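Local coordinates for fat acid-binding protein (Eubacterium ventriosum, PDB 3NYI) that probably binds fatty acids, and is seen here holding a molecule of stearic acid, at residues V129-A132 against L133-Q137; V139-E143 against D144-F148. All coordinates share one frame; numbering follows the deposited sequence.

Contact 1 of 2, residues V129-A132 against L133-Q137; sequences VTQA and LLIDQ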
# COMPACT_ATOMS: atom_id res chain seq x y z
N VAL A 129 -0.25 1.65 -2.95
CA VAL A 129 0.44 2.76 -3.63
C VAL A 129 1.13 3.78 -2.68
O VAL A 129 2.24 4.22 -2.97
CB VAL A 129 -0.46 3.47 -4.70
CG1 VAL A 129 -1.64 4.19 -4.03
CG2 VAL A 129 0.36 4.44 -5.60
N THR A 130 0.48 4.16 -1.58
CA THR A 130 1.08 5.17 -0.71
C THR A 130 2.16 4.56 0.18
O THR A 130 3.04 5.24 0.62
CB THR A 130 0.07 5.94 0.18
OG1 THR A 130 -0.93 5.04 0.67
CG2 THR A 130 -0.61 7.11 -0.61
N GLN A 131 2.06 3.26 0.46
CA GLN A 131 3.15 2.61 1.15
C GLN A 131 4.34 2.56 0.21
O GLN A 131 5.47 2.81 0.63
CB GLN A 131 2.75 1.19 1.60
CG GLN A 131 3.74 0.56 2.57
CD GLN A 131 3.20 -0.77 3.09
OE1 GLN A 131 1.99 -1.00 3.05
NE2 GLN A 131 4.08 -1.64 3.55
N ALA A 132 4.11 2.25 -1.07
CA ALA A 132 5.19 2.28 -2.07
C ALA A 132 5.79 3.70 -2.22
O ALA A 132 7.03 3.87 -2.27
CB ALA A 132 4.68 1.77 -3.41
N LEU A 133 4.93 4.71 -2.27
CA LEU A 133 5.40 6.11 -2.36
C LEU A 133 6.26 6.52 -1.16
O LEU A 133 7.27 7.21 -1.32
CB LEU A 133 4.22 7.08 -2.50
CG LEU A 133 3.56 7.05 -3.88
CD1 LEU A 133 2.22 7.79 -3.86
CD2 LEU A 133 4.52 7.65 -4.93
N LEU A 134 5.85 6.10 0.04
CA LEU A 134 6.61 6.44 1.23
C LEU A 134 7.97 5.75 1.22
O LEU A 134 8.99 6.37 1.50
CB LEU A 134 5.85 6.08 2.51
CG LEU A 134 6.59 6.46 3.81
CD1 LEU A 134 6.62 7.99 3.99
CD2 LEU A 134 5.93 5.79 5.02
N ILE A 135 7.99 4.45 0.93
CA ILE A 135 9.25 3.75 0.85
C ILE A 135 10.16 4.42 -0.16
O ILE A 135 11.34 4.64 0.09
CB ILE A 135 9.03 2.28 0.48
CG1 ILE A 135 8.39 1.55 1.67
CG2 ILE A 135 10.35 1.65 0.14
CD1 ILE A 135 7.75 0.18 1.29
N ASP A 136 9.60 4.75 -1.31
CA ASP A 136 10.37 5.42 -2.35
C ASP A 136 10.92 6.79 -1.92
O ASP A 136 12.04 7.14 -2.28
CB ASP A 136 9.55 5.53 -3.65
CG ASP A 136 10.37 6.10 -4.80
OD1 ASP A 136 11.41 5.50 -5.15
OD2 ASP A 136 9.97 7.17 -5.30
N GLN A 137 10.16 7.56 -1.15
CA GLN A 137 10.71 8.81 -0.63
C GLN A 137 11.91 8.49 0.26
O GLN A 137 12.93 9.17 0.20
CB GLN A 137 9.67 9.62 0.14
CG GLN A 137 8.64 10.31 -0.76
CD GLN A 137 9.29 11.36 -1.66
OE1 GLN A 137 10.03 12.21 -1.19
NE2 GLN A 137 9.02 11.27 -2.97
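Leu133 folds back onto Val129, one turn earlier in the buried first half of the alpha helix 128-143 of this DegV-family protein. Its N-H is held by Val129 O at 2.8 Å, and its CG hangs over the same oxygen at 3.3 Å. With CG beside the backbone N (chi1 -74°), the branch runs back toward the start of the helix, and CD1 comes within 4.2 Å of Val129 CG2, an apolar contact between residues four apart. This side of the helix packs on strands 236-242 and 285-291: Leu133 touches Ile237, Ser239 and Ile290, while Val129 touches Ser239 and the bound stearic acid.

Leu134 N bonds to Thr130 O at 3.0 Å. The leucine then departs from Thr130: CG lies opposite the backbone N (chi1 -178°), and the side chain packs on Leu155, Leu158 and Met159 of helix 148-161.

Ile135 behaves like Leu133. Its N reaches Gln131 O at 3.0 Å, and CG1 rests 3.3 Å from that oxygen, so the carbonyl meets both the N-H and the side chain of the isoleucine. Beyond it, CD1 comes to 4.2 Å from Gln131 CG.

At Asp136 the carboxylate leads away from Ala132, with OD1 bonded to Tyr19 OH and OD2 in a salt bridge with Arg140 NE. What stays with Ala132 is the root of the residue: the backbone N donates to Ala132 O, and Asp136 CB sits 3.3 Å from that same oxygen.

Contact 2 of 2, residues V139-E143 against D144-F148; sequences VRMLE and DGLSF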
# COMPACT_ATOMS: atom_id res chain seq x y z
N VAL A 139 13.88 5.76 0.11
CA VAL A 139 14.94 5.33 -0.80
C VAL A 139 15.62 6.54 -1.45
O VAL A 139 16.85 6.60 -1.53
CB VAL A 139 14.41 4.38 -1.89
CG1 VAL A 139 15.45 4.20 -3.01
CG2 VAL A 139 14.00 3.03 -1.28
N ARG A 140 14.82 7.50 -1.88
CA ARG A 140 15.35 8.74 -2.47
C ARG A 140 16.26 9.50 -1.50
O ARG A 140 17.37 9.89 -1.86
CB ARG A 140 14.23 9.65 -2.93
CG ARG A 140 13.44 9.15 -4.12
CD ARG A 140 12.25 10.05 -4.39
NE ARG A 140 11.41 9.54 -5.47
CZ ARG A 140 11.03 10.27 -6.52
NH1 ARG A 140 11.40 11.55 -6.61
NH2 ARG A 140 10.28 9.73 -7.46
N MSE A 141 15.78 9.70 -0.28
CA MSE A 141 16.54 10.46 0.71
C MSE A 141 17.91 9.87 0.99
O MSE A 141 18.92 10.59 1.00
CB MSE A 141 15.74 10.66 2.01
CG MSE A 141 14.53 11.59 1.82
SE MSE A 141 13.59 12.03 3.49
CE MSE A 141 12.54 10.39 3.66
N LEU A 142 17.94 8.55 1.18
CA LEU A 142 19.19 7.85 1.43
C LEU A 142 20.11 7.88 0.21
O LEU A 142 21.31 8.07 0.36
CB LEU A 142 18.93 6.41 1.87
CG LEU A 142 18.11 6.30 3.15
CD1 LEU A 142 18.09 4.86 3.66
CD2 LEU A 142 18.66 7.23 4.23
N GLU A 143 19.56 7.71 -0.98
CA GLU A 143 20.39 7.79 -2.18
C GLU A 143 20.90 9.21 -2.44
O GLU A 143 22.00 9.40 -2.97
CB GLU A 143 19.65 7.21 -3.40
CG GLU A 143 19.33 5.72 -3.22
CD GLU A 143 18.82 5.04 -4.47
OE1 GLU A 143 18.64 5.72 -5.51
OE2 GLU A 143 18.59 3.80 -4.41
N ASP A 144 20.12 10.20 -2.03
CA ASP A 144 20.55 11.60 -2.18
C ASP A 144 21.52 12.01 -1.07
O ASP A 144 21.96 13.16 -1.01
CB ASP A 144 19.35 12.55 -2.24
CG ASP A 144 18.45 12.29 -3.44
OD1 ASP A 144 18.91 11.60 -4.38
OD2 ASP A 144 17.29 12.78 -3.46
N GLY A 145 21.85 11.07 -0.18
CA GLY A 145 22.89 11.31 0.80
C GLY A 145 22.46 11.87 2.14
O GLY A 145 23.31 12.24 2.96
N LEU A 146 21.16 11.95 2.39
CA LEU A 146 20.68 12.30 3.73
C LEU A 146 21.05 11.18 4.69
O LEU A 146 21.06 10.01 4.31
CB LEU A 146 19.16 12.48 3.74
CG LEU A 146 18.63 13.88 3.41
CD1 LEU A 146 18.95 14.26 1.98
CD2 LEU A 146 17.13 13.93 3.66
N SER A 147 21.33 11.54 5.94
CA SER A 147 21.55 10.56 7.00
C SER A 147 20.22 9.95 7.44
O SER A 147 19.16 10.53 7.19
CB SER A 147 22.18 11.22 8.21
OG SER A 147 21.22 12.05 8.85
N PHE A 148 20.27 8.81 8.12
CA PHE A 148 19.05 8.22 8.65
C PHE A 148 18.28 9.23 9.50
O PHE A 148 17.06 9.34 9.39
CB PHE A 148 19.35 6.95 9.46
CG PHE A 148 18.12 6.31 10.04
CD1 PHE A 148 17.25 5.59 9.24
CD2 PHE A 148 17.84 6.43 11.40
CE1 PHE A 148 16.12 5.01 9.77
CE2 PHE A 148 16.71 5.84 11.93
CZ PHE A 148 15.85 5.13 11.12
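The carboxylate of Asp144 lays one face over the carbonyl oxygen of Arg140 at the C-terminal end of helix 128-143, which closes in a Schellman motif. Arg140 O stands almost squarely above Asp144 CG, at 3.1 Å. Both carboxylate oxygens and Arg140 O are acceptors, so this is a face contact onto CG; the hydrogen bond to that carbonyl oxygen comes instead from Asp144 N, at 2.8 Å. Having CG beside its own backbone N (chi1 -63°) folds the carboxylate back over the last turn. At the edge of the group, Asp144 OD2 is bonded to Tyr293 OH. The guanidinium of Arg140 extends away from this aspartate, and its NH2 makes a salt bridge with Asp265.

The Schellman pair of bonds runs from Leu146 N to Met141 O at 3.0 Å and from Gly145 N to Leu142 O at 3.1 Å; in the second the donor lies well above the carbonyl plane, 71° out of it. Gly145 makes the reversal with a phi of 92°, where a CB would jam against the carbonyl oxygen of Asp144.

Past the glycine, Leu146 folds over the final turn. Its CB lies 3.3 Å from Met141 O, and its side chain crosses that of selenomethionine Met141 obliquely, CD2 reaching CB at 3.9 Å and SE at 4.0 Å, the selenomethionine chain being bent at its last torsion. Lys154 and Tyr293 also touch both side chains. With an alanine in place of Leu146, the CD2 contact to CB, CG and SE of Met141 would be gone, and a gap would probably open on that side of the selenomethionine. Ser147 then caps helix 148-161 through OG, and Leu142 CD2, from the last helical turn, comes to 3.7 Å from Leu146 O.

How the contacts relate
Both contacts belong to helix 128-143, contact 1 near its start and contact 2 at its end, with centres 14 Å apart. Contact 1 is the inner one, its centre about 8 Å from that of the chain against about 21 Å for contact 2, and it is the one beside the ligand: the Val129 side chain lies about 4 Å from the stearic acid. Asp136 of contact 1 and Arg140 of contact 2, four residues apart on the helix, form a side-chain link between them, and Tyr293 borders both. The turn in 144-148 brings helix 148-161 back alongside, so that Leu158 touches both Leu134 and Met141.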